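Local coordinates for protein Aael004827-pa (Aedes aegypti, PDB 5YAG) that probably transfers acetyl or long-chain acyl groups from coenzyme A to the amines of serotonin and dopamine, as an arylalkylamine N-acyltransferase of the GNAT family, at residues I7-A12 against Q145-F150; F160-G165 against T212-L217; D15-V20 against F51-V56; S37-K42 against L200-D205. One frame throughout, in Å; residues are numbered along the deposited sequence.

Interaction 1 of 4, residues I7-A12 against Q145-F150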
# COMPACT_ATOMS: atom_id res chain seq x y z
N ILE A 7 6.75 -20.96 -6.52
CA ILE A 7 6.49 -19.58 -6.10
C ILE A 7 7.72 -19.01 -5.43
O ILE A 7 8.20 -19.54 -4.44
CB ILE A 7 5.33 -19.47 -5.09
CG1 ILE A 7 4.06 -20.17 -5.60
CG2 ILE A 7 5.07 -18.00 -4.77
CD1 ILE A 7 3.48 -19.59 -6.87
N VAL A 8 8.22 -17.89 -5.96
CA VAL A 8 9.40 -17.23 -5.42
C VAL A 8 9.02 -15.82 -4.94
O VAL A 8 8.36 -15.09 -5.66
CB VAL A 8 10.48 -17.08 -6.50
CG1 VAL A 8 11.67 -16.31 -5.98
CG2 VAL A 8 10.90 -18.46 -7.01
N LEU A 9 9.42 -15.47 -3.72
CA LEU A 9 9.32 -14.09 -3.23
C LEU A 9 10.69 -13.43 -3.17
O LEU A 9 11.65 -14.01 -2.64
CB LEU A 9 8.70 -14.05 -1.84
CG LEU A 9 7.18 -14.08 -1.87
CD1 LEU A 9 6.68 -15.50 -2.07
CD2 LEU A 9 6.65 -13.46 -0.58
N ARG A 10 10.79 -12.22 -3.71
CA ARG A 10 12.07 -11.53 -3.75
C ARG A 10 11.87 -10.06 -4.01
O ARG A 10 10.79 -9.64 -4.44
CB ARG A 10 12.97 -12.13 -4.85
CG ARG A 10 12.35 -12.06 -6.24
CD ARG A 10 13.23 -12.70 -7.28
NE ARG A 10 12.68 -12.64 -8.63
CZ ARG A 10 12.74 -11.59 -9.43
NH1 ARG A 10 13.30 -10.46 -9.02
NH2 ARG A 10 12.22 -11.66 -10.64
N VAL A 11 12.92 -9.29 -3.76
CA VAL A 11 12.92 -7.88 -4.11
C VAL A 11 12.99 -7.72 -5.63
O VAL A 11 13.79 -8.40 -6.31
CB VAL A 11 14.10 -7.15 -3.45
CG1 VAL A 11 14.29 -5.75 -4.03
CG2 VAL A 11 13.87 -7.08 -1.96
N ALA A 12 12.16 -6.83 -6.16
CA ALA A 12 12.22 -6.47 -7.58
C ALA A 12 13.46 -5.65 -7.88
O ALA A 12 13.83 -4.74 -7.14
CB ALA A 12 10.98 -5.69 -7.99
N GLN A 145 -0.13 -13.16 2.94
CA GLN A 145 0.61 -13.36 4.16
C GLN A 145 2.11 -13.41 3.90
O GLN A 145 2.89 -12.86 4.67
CB GLN A 145 0.16 -14.67 4.82
CG GLN A 145 0.92 -15.00 6.10
CD GLN A 145 0.24 -16.08 6.92
OE1 GLN A 145 -0.88 -16.48 6.62
NE2 GLN A 145 0.92 -16.55 7.95
N ARG A 146 2.51 -14.10 2.84
CA ARG A 146 3.94 -14.26 2.55
C ARG A 146 4.59 -12.95 2.14
O ARG A 146 5.71 -12.63 2.56
CB ARG A 146 4.15 -15.33 1.48
CG ARG A 146 3.96 -16.74 2.05
CD ARG A 146 3.79 -17.76 0.96
NE ARG A 146 5.07 -18.07 0.31
CZ ARG A 146 5.19 -18.83 -0.76
NH1 ARG A 146 4.13 -19.38 -1.33
NH2 ARG A 146 6.39 -19.06 -1.28
N LEU A 147 3.88 -12.19 1.31
CA LEU A 147 4.35 -10.86 0.93
C LEU A 147 4.49 -9.95 2.14
O LEU A 147 5.50 -9.28 2.29
CB LEU A 147 3.37 -10.23 -0.07
CG LEU A 147 3.45 -10.79 -1.48
CD1 LEU A 147 2.25 -10.33 -2.32
CD2 LEU A 147 4.76 -10.38 -2.14
N LEU A 148 3.48 -9.91 3.00
CA LEU A 148 3.53 -9.05 4.17
C LEU A 148 4.62 -9.50 5.13
O LEU A 148 5.37 -8.68 5.65
CB LEU A 148 2.18 -9.02 4.89
CG LEU A 148 2.08 -8.13 6.13
CD1 LEU A 148 2.67 -6.74 5.89
CD2 LEU A 148 0.63 -8.02 6.57
N GLN A 149 4.69 -10.80 5.37
CA GLN A 149 5.75 -11.34 6.23
C GLN A 149 7.11 -11.00 5.66
O GLN A 149 8.03 -10.69 6.41
CB GLN A 149 5.64 -12.86 6.38
CG GLN A 149 6.63 -13.43 7.40
CD GLN A 149 6.34 -12.94 8.81
OE1 GLN A 149 5.27 -13.19 9.36
NE2 GLN A 149 7.29 -12.21 9.40
N PHE A 150 7.25 -11.05 4.34
CA PHE A 150 8.53 -10.73 3.71
C PHE A 150 8.91 -9.28 4.00
O PHE A 150 10.04 -8.99 4.40
CB PHE A 150 8.47 -11.03 2.19
CG PHE A 150 9.80 -10.96 1.50
CD1 PHE A 150 10.48 -9.76 1.37
CD2 PHE A 150 10.37 -12.11 0.95
CE1 PHE A 150 11.71 -9.71 0.73
CE2 PHE A 150 11.59 -12.05 0.28
CZ PHE A 150 12.27 -10.84 0.18
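Leu9 reaches from strand 7-11 onto helix 143-157. Its CB lies 3.8 Å from CD2 of Phe150. With CG turned beside the backbone N (chi1 -84°), the two methyls then divide between different parts of Arg146 and its neighbours. CD2 rests on the helix backbone, 3.4 Å from the carbonyl O of Arg146, and also meets CD2 of Leu147 at 3.9 Å. CD1 lies over one face of the Arg146 guanidinium, 3.7 Å from NH2. The arginine chain bends at chi3 (75°), which folds its head back to the strand. There CG2 of Ile7 is 3.8 Å from NH1, and the carbonyl O of Ile7 sits near the guanidinium plane at its edge, 3.7 Å from NH2, too long for a bond. NH1 also makes a weak hydrogen bond to His141 O. Farther along, the Phe150 ring lies obliquely to the strand backbone, with CE2 3.5 Å from the carbonyl O of Leu9. The strand and helix segments run roughly parallel, 29° apart with their axes 9.4 Å from each other. Strand 7-11 is an outermost strand of the mixed sheet of the GNAT fold; it pairs with strand 61-66, whose Val62 also touches Leu147 and Phe150.

Interaction 2 of 4, residues F160-G165 against T212-L217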
# COMPACT_ATOMS: atom_id res chain seq x y z
N PHE A 160 14.55 -0.99 10.59
CA PHE A 160 13.32 -0.30 10.99
C PHE A 160 12.76 -0.94 12.25
O PHE A 160 12.90 -2.14 12.46
CB PHE A 160 12.27 -0.30 9.88
CG PHE A 160 12.64 0.53 8.68
CD1 PHE A 160 13.43 0.02 7.68
CD2 PHE A 160 12.16 1.83 8.56
CE1 PHE A 160 13.76 0.79 6.58
CE2 PHE A 160 12.49 2.61 7.46
CZ PHE A 160 13.29 2.08 6.47
N LYS A 161 12.11 -0.13 13.09
CA LYS A 161 11.61 -0.60 14.39
C LYS A 161 10.10 -0.74 14.43
O LYS A 161 9.54 -1.29 15.39
CB LYS A 161 12.06 0.36 15.50
CG LYS A 161 13.54 0.31 15.83
CD LYS A 161 13.94 -1.09 16.26
CE LYS A 161 14.75 -1.08 17.55
NZ LYS A 161 15.99 -0.27 17.43
N ALA A 162 9.42 -0.24 13.41
CA ALA A 162 7.99 -0.48 13.27
C ALA A 162 7.61 -0.55 11.80
O ALA A 162 8.24 0.11 10.95
CB ALA A 162 7.18 0.61 13.97
N ILE A 163 6.60 -1.36 11.50
CA ILE A 163 6.00 -1.42 10.17
C ILE A 163 4.51 -1.10 10.27
O ILE A 163 3.83 -1.52 11.21
CB ILE A 163 6.26 -2.78 9.50
CG1 ILE A 163 5.70 -2.83 8.08
CG2 ILE A 163 5.69 -3.94 10.33
CD1 ILE A 163 6.07 -4.10 7.34
N SER A 164 4.01 -0.30 9.33
CA SER A 164 2.59 0.04 9.29
C SER A 164 2.03 -0.11 7.91
O SER A 164 2.74 -0.39 6.96
CB SER A 164 2.32 1.46 9.80
OG SER A 164 3.09 2.42 9.13
N GLY A 165 0.72 0.03 7.81
CA GLY A 165 0.03 0.07 6.55
C GLY A 165 -1.36 0.63 6.74
O GLY A 165 -1.87 0.68 7.87
N THR A 212 -5.43 1.79 9.77
CA THR A 212 -3.98 1.85 9.81
C THR A 212 -3.56 0.92 10.93
O THR A 212 -4.07 1.02 12.05
CB THR A 212 -3.46 3.29 10.08
OG1 THR A 212 -4.00 4.19 9.10
CG2 THR A 212 -1.98 3.34 9.99
N CYS A 213 -2.66 -0.01 10.64
CA CYS A 213 -2.27 -1.02 11.62
C CYS A 213 -0.77 -1.08 11.65
O CYS A 213 -0.10 -0.86 10.63
CB CYS A 213 -2.89 -2.41 11.32
SG CYS A 213 -4.64 -2.41 10.85
N VAL A 214 -0.24 -1.37 12.83
CA VAL A 214 1.18 -1.24 13.08
C VAL A 214 1.68 -2.42 13.90
O VAL A 214 0.96 -2.96 14.73
CB VAL A 214 1.48 0.08 13.83
CG1 VAL A 214 0.85 0.06 15.21
CG2 VAL A 214 2.96 0.33 13.94
N LYS A 215 2.93 -2.79 13.66
CA LYS A 215 3.63 -3.78 14.47
C LYS A 215 5.05 -3.33 14.77
O LYS A 215 5.78 -2.89 13.86
CB LYS A 215 3.68 -5.10 13.71
CG LYS A 215 4.28 -6.24 14.51
CD LYS A 215 4.25 -7.51 13.70
CE LYS A 215 4.71 -8.69 14.53
NZ LYS A 215 5.05 -9.82 13.63
N LEU A 216 5.45 -3.44 16.03
CA LEU A 216 6.84 -3.23 16.41
C LEU A 216 7.70 -4.38 15.92
O LEU A 216 7.30 -5.53 16.00
CB LEU A 216 6.98 -3.09 17.93
CG LEU A 216 6.74 -1.69 18.49
CD1 LEU A 216 5.55 -1.02 17.83
CD2 LEU A 216 6.57 -1.72 20.00
N LEU A 217 8.89 -4.05 15.43
CA LEU A 217 9.83 -5.02 14.88
C LEU A 217 11.07 -5.14 15.76
O LEU A 217 11.40 -4.21 16.50
CB LEU A 217 10.27 -4.59 13.48
CG LEU A 217 9.18 -4.54 12.41
CD1 LEU A 217 9.65 -3.76 11.20
CD2 LEU A 217 8.75 -5.95 12.02
OXT LEU A 217 11.78 -6.15 15.72
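Residues 162-165 and 213-216 pair as antiparallel strands, with Ile163-Lys215 and Gly165-Cys213 as hydrogen-bonded pairs and Ala162-Leu216 and Ser164-Val214 as non-hydrogen-bonded pairs. The Ile163 N to Lys215 O bond is 2.9 Å and lies in the carbonyl plane. Beyond the last bridge, Leu217 N still reaches Lys161 O at 2.8 Å; that bond is almost straight at the hydrogen (177°), but the donor stands above the carbonyl plane. The C-terminal Leu217 has its CD1 3.9 Å from CB of Ile163, while its CD2 meets Ile163 CG2 at 4.0 Å. CB of Leu217 also lies 3.7 Å from the carbonyl O of Phe160. On the face carrying Ala162, Ser164 and Val214, CG2 of Val214 is anti to its own backbone N, which lays it 3.4 Å from Ile163 O and 4.2 Å from Ala162 CB. Helix 117-121 packs on this face, through Val117 and Tyr121. Helix 143-157 lies against the other, where Met152 touches Ile163 and Lys215. Within the GNAT sheet, strand 162-167 runs parallel to its other neighbour, strand 126-134, and strand 209-216 pairs with strand 182-188, to which Cys213 is joined by its disulfide with Cys183.

Interaction 3 of 4, residues D15-V20 against F51-V56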
# COMPACT_ATOMS: atom_id res chain seq x y z
N ASP A 15 15.85 -2.99 -13.11
CA ASP A 15 15.58 -3.40 -14.51
C ASP A 15 14.22 -4.07 -14.72
O ASP A 15 13.79 -4.27 -15.85
CB ASP A 15 16.69 -4.33 -15.02
CG ASP A 15 16.72 -5.68 -14.32
OD1 ASP A 15 15.92 -6.56 -14.70
OD2 ASP A 15 17.56 -5.89 -13.41
N GLU A 16 13.54 -4.44 -13.63
CA GLU A 16 12.22 -5.03 -13.74
C GLU A 16 11.09 -3.99 -13.57
O GLU A 16 9.92 -4.36 -13.43
CB GLU A 16 12.06 -6.15 -12.71
CG GLU A 16 13.05 -7.29 -12.91
CD GLU A 16 12.88 -8.39 -11.89
OE1 GLU A 16 13.24 -8.18 -10.70
OE2 GLU A 16 12.42 -9.49 -12.27
N LEU A 17 11.46 -2.71 -13.58
CA LEU A 17 10.51 -1.59 -13.49
C LEU A 17 9.22 -1.87 -14.26
O LEU A 17 8.12 -1.73 -13.73
CB LEU A 17 11.19 -0.32 -14.03
CG LEU A 17 10.61 1.10 -13.83
CD1 LEU A 17 9.22 1.22 -14.43
CD2 LEU A 17 10.63 1.54 -12.38
N GLU A 18 9.34 -2.28 -15.52
CA GLU A 18 8.18 -2.41 -16.39
C GLU A 18 7.28 -3.56 -16.01
O GLU A 18 6.07 -3.48 -16.20
CB GLU A 18 8.59 -2.53 -17.86
CG GLU A 18 9.14 -1.23 -18.44
CD GLU A 18 8.19 -0.04 -18.26
OE1 GLU A 18 6.95 -0.22 -18.36
OE2 GLU A 18 8.70 1.07 -18.03
N GLN A 19 7.85 -4.63 -15.44
CA GLN A 19 7.02 -5.75 -15.02
C GLN A 19 6.32 -5.43 -13.71
O GLN A 19 5.22 -5.94 -13.44
CB GLN A 19 7.84 -7.03 -14.89
CG GLN A 19 8.25 -7.63 -16.23
CD GLN A 19 9.52 -7.01 -16.79
OE1 GLN A 19 10.57 -7.00 -16.13
NE2 GLN A 19 9.45 -6.52 -18.02
N VAL A 20 6.95 -4.57 -12.90
CA VAL A 20 6.28 -4.05 -11.70
C VAL A 20 5.09 -3.20 -12.16
O VAL A 20 3.99 -3.36 -11.68
CB VAL A 20 7.21 -3.21 -10.81
CG1 VAL A 20 6.43 -2.67 -9.63
CG2 VAL A 20 8.40 -4.04 -10.31
N PHE A 51 4.49 7.50 -8.43
CA PHE A 51 4.77 7.35 -7.00
C PHE A 51 5.06 5.88 -6.65
O PHE A 51 6.08 5.56 -6.04
CB PHE A 51 3.59 7.85 -6.18
CG PHE A 51 3.73 7.59 -4.71
CD1 PHE A 51 4.60 8.35 -3.94
CD2 PHE A 51 3.01 6.58 -4.10
CE1 PHE A 51 4.73 8.12 -2.58
CE2 PHE A 51 3.15 6.34 -2.74
CZ PHE A 51 4.00 7.11 -1.99
N SER A 52 4.15 5.00 -7.04
CA SER A 52 4.32 3.58 -6.76
C SER A 52 5.66 3.04 -7.27
O SER A 52 6.36 2.30 -6.58
CB SER A 52 3.17 2.80 -7.37
OG SER A 52 1.95 3.14 -6.74
N LEU A 53 6.04 3.46 -8.47
CA LEU A 53 7.24 2.93 -9.10
C LEU A 53 8.52 3.52 -8.55
O LEU A 53 9.59 2.93 -8.71
CB LEU A 53 7.17 3.10 -10.63
CG LEU A 53 6.04 2.31 -11.31
CD1 LEU A 53 5.95 2.67 -12.79
CD2 LEU A 53 6.23 0.81 -11.13
N SER A 54 8.44 4.68 -7.88
CA SER A 54 9.63 5.30 -7.34
C SER A 54 10.35 4.41 -6.33
O SER A 54 11.52 4.65 -6.01
CB SER A 54 9.30 6.66 -6.70
OG SER A 54 8.45 6.51 -5.57
N PHE A 55 9.67 3.37 -5.83
CA PHE A 55 10.25 2.56 -4.77
C PHE A 55 11.09 1.41 -5.31
O PHE A 55 11.87 0.82 -4.58
CB PHE A 55 9.16 2.05 -3.82
CG PHE A 55 8.49 3.16 -3.08
CD1 PHE A 55 9.04 3.66 -1.91
CD2 PHE A 55 7.34 3.74 -3.57
CE1 PHE A 55 8.44 4.70 -1.24
CE2 PHE A 55 6.73 4.77 -2.91
CZ PHE A 55 7.28 5.26 -1.74
N VAL A 56 10.95 1.13 -6.59
CA VAL A 56 11.68 0.02 -7.17
C VAL A 56 13.18 0.28 -6.99
O VAL A 56 13.88 -0.60 -6.50
CB VAL A 56 11.31 -0.22 -8.65
CG1 VAL A 56 12.17 -1.33 -9.25
CG2 VAL A 56 9.84 -0.60 -8.77
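Leu17 turns CG anti to its backbone N (chi1 -167°) while Leu53 turns CG beside its own (chi1 -64°), and the two side chains meet at about a right angle, CD1 to CD1, at 3.9 Å. This is a small apolar interface in the GNAT fold, between the first turn of helix 17-28 and residues 53-56, which lead from helix 46-53 towards strand 61-66. Four branched side chains build it. The other methyl of Leu17, CD2, sits between Leu53 and Val56, 4.1 Å from Leu53 O and 4.2 Å from Val56 CB. One turn on, Val20 slides past Leu53 in the opposite direction, its CG1 lying 3.8 Å from Leu53 CD2. Its second methyl, CG2, comes within 4.0 Å of CG2 of Val56. The two methyls of Leu53 thus have different nearest side chains, Leu17 for CD1 and Val20 for CD2, while Val56 sits against both Leu17 and Val20 and also touches Val61 of strand 61-66. Leu53 also packs on Arg21 and Leu24 farther along helix 17-28. Away from this apolar patch, the carbonyl of Phe51 holds the turn that follows: it accepts from Ser54 N and from Ser54 OG, and Ser54 OG lies 2.6 Å from Phe51 O, in the carbonyl plane and on a lone pair.

Interaction 4 of 4, residues S37-K42 against L200-D205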
# COMPACT_ATOMS: atom_id res chain seq x y z
N SER A 37 -13.03 3.94 -5.49
CA SER A 37 -14.14 4.65 -4.83
C SER A 37 -14.25 6.12 -5.23
O SER A 37 -15.25 6.77 -4.91
CB SER A 37 -13.97 4.59 -3.31
OG SER A 37 -14.00 3.26 -2.83
N TYR A 38 -13.21 6.64 -5.89
CA TYR A 38 -13.14 8.06 -6.24
C TYR A 38 -14.30 8.46 -7.15
O TYR A 38 -14.55 7.80 -8.15
CB TYR A 38 -11.84 8.35 -6.99
CG TYR A 38 -11.51 9.82 -7.17
CD1 TYR A 38 -11.28 10.65 -6.07
CD2 TYR A 38 -11.41 10.39 -8.44
CE1 TYR A 38 -10.97 11.99 -6.23
CE2 TYR A 38 -11.10 11.73 -8.61
CZ TYR A 38 -10.87 12.52 -7.51
OH TYR A 38 -10.55 13.85 -7.69
N VAL A 39 -14.94 9.57 -6.82
CA VAL A 39 -16.18 9.98 -7.49
C VAL A 39 -16.02 10.60 -8.88
O VAL A 39 -16.99 10.70 -9.60
CB VAL A 39 -17.02 10.91 -6.60
CG1 VAL A 39 -17.44 10.20 -5.31
CG2 VAL A 39 -16.29 12.21 -6.30
N HIS A 40 -14.81 11.00 -9.27
CA HIS A 40 -14.58 11.52 -10.63
C HIS A 40 -13.65 10.63 -11.46
O HIS A 40 -12.70 11.13 -12.07
CB HIS A 40 -13.98 12.92 -10.58
CG HIS A 40 -14.78 13.91 -9.81
ND1 HIS A 40 -14.29 14.58 -8.71
CD2 HIS A 40 -16.05 14.35 -9.97
CE1 HIS A 40 -15.22 15.38 -8.22
NE2 HIS A 40 -16.30 15.26 -8.97
N GLY A 41 -13.91 9.33 -11.50
CA GLY A 41 -13.08 8.42 -12.28
C GLY A 41 -12.40 7.36 -11.42
O GLY A 41 -11.77 7.69 -10.42
N LYS A 42 -12.53 6.10 -11.83
CA LYS A 42 -12.06 4.96 -11.03
C LYS A 42 -10.66 4.48 -11.39
O LYS A 42 -9.97 3.86 -10.59
CB LYS A 42 -13.05 3.80 -11.15
CG LYS A 42 -14.41 4.13 -10.56
CD LYS A 42 -15.38 2.96 -10.67
CE LYS A 42 -16.82 3.43 -10.59
NZ LYS A 42 -17.77 2.31 -10.82
N LEU A 200 -15.26 12.99 -1.62
CA LEU A 200 -14.61 12.59 -2.86
C LEU A 200 -14.56 11.08 -3.08
O LEU A 200 -14.15 10.64 -4.15
CB LEU A 200 -13.20 13.15 -2.91
CG LEU A 200 -13.13 14.68 -2.97
CD1 LEU A 200 -11.70 15.16 -2.74
CD2 LEU A 200 -13.68 15.19 -4.29
N PHE A 201 -14.96 10.31 -2.07
CA PHE A 201 -14.93 8.84 -2.17
C PHE A 201 -16.26 8.24 -1.76
O PHE A 201 -16.81 8.58 -0.72
CB PHE A 201 -13.80 8.29 -1.30
CG PHE A 201 -12.46 8.84 -1.68
CD1 PHE A 201 -11.71 8.26 -2.69
CD2 PHE A 201 -11.97 9.99 -1.07
CE1 PHE A 201 -10.49 8.78 -3.06
CE2 PHE A 201 -10.75 10.52 -1.44
CZ PHE A 201 -10.01 9.92 -2.44
N GLU A 202 -16.74 7.32 -2.60
CA GLU A 202 -18.03 6.67 -2.42
C GLU A 202 -17.84 5.17 -2.53
O GLU A 202 -17.95 4.60 -3.61
CB GLU A 202 -19.00 7.15 -3.50
CG GLU A 202 -19.80 8.37 -3.11
CD GLU A 202 -20.75 8.85 -4.20
OE1 GLU A 202 -21.13 8.04 -5.07
OE2 GLU A 202 -21.11 10.05 -4.20
N PRO A 203 -17.51 4.52 -1.42
CA PRO A 203 -17.10 3.12 -1.49
C PRO A 203 -18.25 2.13 -1.44
O PRO A 203 -19.30 2.43 -0.89
CB PRO A 203 -16.27 2.97 -0.22
CG PRO A 203 -16.96 3.86 0.75
CD PRO A 203 -17.42 5.05 -0.05
N LEU A 204 -18.01 0.95 -1.99
CA LEU A 204 -18.79 -0.24 -1.66
C LEU A 204 -18.55 -0.53 -0.18
O LEU A 204 -17.61 -0.01 0.41
CB LEU A 204 -18.32 -1.43 -2.49
CG LEU A 204 -18.29 -1.29 -4.02
CD1 LEU A 204 -17.37 -2.33 -4.63
CD2 LEU A 204 -19.70 -1.39 -4.59
N ASP A 205 -19.39 -1.36 0.43
CA ASP A 205 -19.25 -1.61 1.87
C ASP A 205 -18.02 -2.46 2.20
O ASP A 205 -17.62 -2.52 3.36
CB ASP A 205 -20.52 -2.26 2.44
CG ASP A 205 -20.64 -2.10 3.95
OD1 ASP A 205 -19.95 -1.22 4.52
OD2 ASP A 205 -21.42 -2.84 4.57
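Two loops close on each other here at the periphery of the GNAT fold: the one that follows helix 33-37, and the long connection between strands 182-188 and 209-216. They are joined by a single backbone bridge, Tyr38 to Phe201, rather than by a regular strand pair. Two hydrogen bonds flank it. Glu202 N donates to Ser37 O at 2.8 Å in a bond nearly straight at the hydrogen (174°), while Val39 N donates to Leu200 O at 3.0 Å; both donors are tilted from the carbonyl plane by about 30°. The Tyr38 side chain lies alongside that of Leu200, pointing the same way, and its CE1 comes within 4.2 Å of Leu200 CB. Against Phe201 it crosses at a slant, the two ring planes 56° apart. CE1 of Phe201 comes in at the edge of the tyrosine ring, near its plane, 3.6 Å from CD1 of Tyr38. The phenolic OH of Tyr38 is bound by Asp103 of helix 99-115, and Phe201 packs on Ile104 and Leu107 of that helix, so both rings are anchored to the same support. Nearer the solvent, Val39 crosses the Glu202 chain at about a right angle, touching CG with its CG1. At the other end, Ser37 hydrogen-bonds through its hydroxyl to Gly33 O, four residues back, and the same group packs against Pro203: Ser37 OG is 3.4 Å from Pro203 CA.

How the interactions relate
Interactions 1 and 3 are in direct contact: Arg10 NH2 forms a salt bridge of 2.7 Å with Glu16 OE2, and Ala12 CB packs 3.8 Å from Val20 CG2, tying strand 7-11 and the residue after it to the start of helix 17-28. Interaction 3 is nested in the loop that interaction 1 closes. Interactions 1 and 2 are linked through helix 143-157 and the next strand, 162-167; both reach the same sheet, with centres about 17 Å apart and nearest atoms about 5 Å apart. Interaction 4 lies apart, its centre about 30 Å from that of interaction 1 and about 28 Å from that of interaction 2, on the opposite side of the chain's centre from each.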